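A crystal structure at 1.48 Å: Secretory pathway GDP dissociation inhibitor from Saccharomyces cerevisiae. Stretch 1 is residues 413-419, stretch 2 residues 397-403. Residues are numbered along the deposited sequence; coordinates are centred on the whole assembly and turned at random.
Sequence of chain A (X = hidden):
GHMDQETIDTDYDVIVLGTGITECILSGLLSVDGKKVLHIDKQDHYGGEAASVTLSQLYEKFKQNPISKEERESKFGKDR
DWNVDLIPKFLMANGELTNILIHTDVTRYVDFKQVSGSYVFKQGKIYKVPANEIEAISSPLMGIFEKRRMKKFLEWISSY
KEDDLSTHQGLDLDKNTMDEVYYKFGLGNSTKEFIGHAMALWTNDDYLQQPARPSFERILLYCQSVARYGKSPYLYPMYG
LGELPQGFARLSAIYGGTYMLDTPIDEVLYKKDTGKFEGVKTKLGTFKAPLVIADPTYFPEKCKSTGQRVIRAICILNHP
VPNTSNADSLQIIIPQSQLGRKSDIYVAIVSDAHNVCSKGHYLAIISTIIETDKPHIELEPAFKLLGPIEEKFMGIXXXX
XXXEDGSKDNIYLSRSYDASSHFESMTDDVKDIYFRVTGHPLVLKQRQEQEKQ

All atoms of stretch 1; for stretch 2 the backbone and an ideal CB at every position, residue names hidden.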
# COMPACT_ATOMS: atom_id res chain seq x y z
N LEU A 413 -2.49 19.55 -6.41
CA LEU A 413 -1.73 18.49 -7.08
C LEU A 413 -0.65 17.92 -6.21
O LEU A 413 0.02 18.63 -5.42
CB LEU A 413 -1.11 19.03 -8.37
CG LEU A 413 -2.17 19.56 -9.35
CD1 LEU A 413 -1.57 20.30 -10.53
CD2 LEU A 413 -3.15 18.47 -9.81
N SER A 414 -0.46 16.61 -6.36
CA SER A 414 0.63 15.95 -5.65
C SER A 414 1.94 16.01 -6.45
O SER A 414 1.94 16.26 -7.67
CB SER A 414 0.25 14.48 -5.38
OG SER A 414 -0.05 13.83 -6.62
N ARG A 415 3.04 15.72 -5.76
CA ARG A 415 4.34 15.58 -6.39
C ARG A 415 4.57 14.14 -6.92
O ARG A 415 4.12 13.16 -6.32
CB ARG A 415 5.44 15.92 -5.37
CG ARG A 415 5.37 17.36 -4.76
CD ARG A 415 6.39 17.48 -3.63
NE ARG A 415 7.72 17.46 -4.24
CZ ARG A 415 8.35 18.52 -4.73
NH1 ARG A 415 7.80 19.74 -4.65
NH2 ARG A 415 9.55 18.37 -5.30
N SER A 416 5.28 14.02 -8.03
CA SER A 416 5.69 12.66 -8.48
C SER A 416 6.48 11.97 -7.38
O SER A 416 7.16 12.62 -6.58
CB SER A 416 6.56 12.71 -9.73
OG SER A 416 5.95 13.40 -10.78
N TYR A 417 6.40 10.64 -7.32
CA TYR A 417 7.16 9.92 -6.26
C TYR A 417 8.65 10.00 -6.55
O TYR A 417 9.08 9.75 -7.68
CB TYR A 417 6.68 8.47 -6.17
CG TYR A 417 5.20 8.43 -5.85
CD1 TYR A 417 4.76 8.79 -4.57
CD2 TYR A 417 4.25 8.12 -6.82
CE1 TYR A 417 3.42 8.86 -4.25
CE2 TYR A 417 2.87 8.15 -6.51
CZ TYR A 417 2.47 8.52 -5.21
OH TYR A 417 1.13 8.60 -4.89
N ASP A 418 9.40 10.41 -5.53
CA ASP A 418 10.77 10.85 -5.73
C ASP A 418 11.77 9.70 -5.56
O ASP A 418 11.38 8.53 -5.43
CB ASP A 418 11.08 12.06 -4.83
CG ASP A 418 11.10 11.74 -3.34
OD1 ASP A 418 10.97 12.69 -2.50
OD2 ASP A 418 11.29 10.56 -2.97
N ALA A 419 13.07 10.02 -5.61
CA ALA A 419 14.13 9.01 -5.57
C ALA A 419 14.48 8.54 -4.16
O ALA A 419 15.30 7.63 -4.00
CB ALA A 419 15.37 9.57 -6.22
N UNK A 397 11.80 7.81 -15.21
CA UNK A 397 10.69 8.70 -14.89
C UNK A 397 11.20 10.13 -14.67
O UNK A 397 12.18 10.34 -13.96
CB UNK A 397 9.94 8.20 -13.65
N UNK A 398 10.53 11.11 -15.29
CA UNK A 398 10.82 12.51 -14.99
C UNK A 398 9.97 12.90 -13.79
O UNK A 398 8.81 12.52 -13.72
CB UNK A 398 10.54 13.42 -16.19
N UNK A 399 10.57 13.59 -12.83
CA UNK A 399 9.85 14.03 -11.62
C UNK A 399 9.16 15.37 -11.84
O UNK A 399 9.78 16.34 -12.29
CB UNK A 399 10.81 14.13 -10.43
N UNK A 400 7.88 15.42 -11.47
CA UNK A 400 7.05 16.64 -11.58
C UNK A 400 6.58 17.17 -10.23
O UNK A 400 6.47 16.43 -9.24
CB UNK A 400 5.83 16.36 -12.46
N UNK A 401 6.34 18.48 -10.18
CA UNK A 401 5.75 19.09 -9.00
C UNK A 401 4.76 20.14 -9.48
O UNK A 401 4.84 20.57 -10.62
CB UNK A 401 6.81 19.70 -8.09
N UNK A 402 3.79 20.49 -8.64
CA UNK A 402 2.84 21.53 -9.07
C UNK A 402 3.53 22.89 -9.20
O UNK A 402 4.42 23.22 -8.41
CB UNK A 402 1.68 21.63 -8.08
N UNK A 403 3.08 23.64 -10.19
CA UNK A 403 3.56 25.01 -10.38
C UNK A 403 3.07 25.90 -9.24
O UNK A 403 3.80 26.80 -8.79
CB UNK A 403 3.09 25.56 -11.73

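Position 397 is weakly constrained: its CA-to-CB bond points toward stretch 1, but no atom of that stretch lies within 5.5 Å of the ideal CB, and phi/psi of -121/133 is ordinary strand geometry. Many side chains would fit; the residue is Ala397, which makes no contact. At 398 the CB points away, again with nothing within 5.5 Å, so a polar or charged chain is as plausible as any. Glu398 is found, its carboxylate bonded elsewhere in the structure.

At 399 the CB points sideways, 4.5 Å from Ser416 CB and 5.5 Å from Tyr417 O. The space beyond it is bordered by the backbone of Tyr417 and Asp418, which a branched aliphatic chain or methionine could cover. Leu399, with chi1 -55° (m) and chi2 -177° (t), turns its end nearer: CD2 lies 3.3 Å from Tyr417 O and 4.2 Å from Ser416 CB, while CD1 lies 4.2 Å from Asp418 CA.

Position 400 is fixed chiefly through its backbone. Its N donates to Ser416 OG (2.9 Å, 153°), and its O accepts from Ser416 N (2.9 Å, 163°), so one serine engages both polar backbone atoms, and neither bond specifies a side chain. The ideal CB is 3.4 Å from Ser416 OG and points sideways; several chains that turn outward would suit. Phe400, chi1 -60° (m), leads its ring away, leaving Ser416 OG at the ring edge, near its plane. Water 1 donates to Phe400 O (3.0 Å) and Ser416 O (2.8 Å), adding a second link between the backbones.

The clearest prediction is at 401. The ideal CB is 3.6 Å from Arg415 NH1, and the guanidinium invites an acceptor: glutamate foremost, with aspartate or glutamine possible. Glu401, chi1 58° (p) and chi2 -180° (t), forms a salt bridge in which Arg415 NH1 donates to OE2 at 2.7 Å. Its CB covers one guanidinium face, and water 2 accepts from Arg415 NH2 (2.7 Å) and donates to Glu401 OE2 (3.2 Å).

At 402 the CB points toward stretch 1, 3.8 Å from Leu413 CB and 5.4 Å from Ser414 O. Phi/psi of -67/145 admits proline, though valine or another compact apolar residue would also suit. In Pro402, CB packs 3.9 Å from Leu413 CB, CG lies 3.5 Å from Leu413 O, and CD approaches Arg415 CG at 4.1 Å.

Position 403, sideways with nothing within 5.5 Å, is permissive. Arg403 leads its end away.

Stretch 2 397-403: AELFEPR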
# COMPACT_ATOMS: atom_id res chain seq x y z
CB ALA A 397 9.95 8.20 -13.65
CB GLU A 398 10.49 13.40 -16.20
CG GLU A 398 11.02 14.81 -16.00
CD GLU A 398 11.06 15.65 -17.27
OE1 GLU A 398 11.59 16.78 -17.20
OE2 GLU A 398 10.56 15.20 -18.31
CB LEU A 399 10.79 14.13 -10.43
CG LEU A 399 11.57 12.86 -10.12
CD1 LEU A 399 12.37 13.18 -8.86
CD2 LEU A 399 10.60 11.68 -9.92
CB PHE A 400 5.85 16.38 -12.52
CG PHE A 400 6.27 16.00 -13.90
CD1 PHE A 400 6.27 14.66 -14.30
CD2 PHE A 400 6.72 16.99 -14.79
CE1 PHE A 400 6.68 14.31 -15.58
CE2 PHE A 400 7.15 16.63 -16.07
CZ PHE A 400 7.15 15.28 -16.47
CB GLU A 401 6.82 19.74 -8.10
CG GLU A 401 7.64 20.82 -8.82
CD GLU A 401 8.69 21.45 -7.94
OE1 GLU A 401 9.64 22.04 -8.49
OE2 GLU A 401 8.58 21.38 -6.70
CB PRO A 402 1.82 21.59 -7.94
CG PRO A 402 2.36 20.82 -6.81
CD PRO A 402 3.49 19.97 -7.29
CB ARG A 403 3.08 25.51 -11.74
CG ARG A 403 3.78 24.86 -12.93
CD ARG A 403 3.28 25.39 -14.27
NE ARG A 403 3.82 24.61 -15.39
CZ ARG A 403 5.04 24.78 -15.93
NH1 ARG A 403 5.87 25.71 -15.45
NH2 ARG A 403 5.44 24.00 -16.93
O HOH W 1 8.41 14.95 -7.58
O HOH W 2 11.44 20.23 -5.89
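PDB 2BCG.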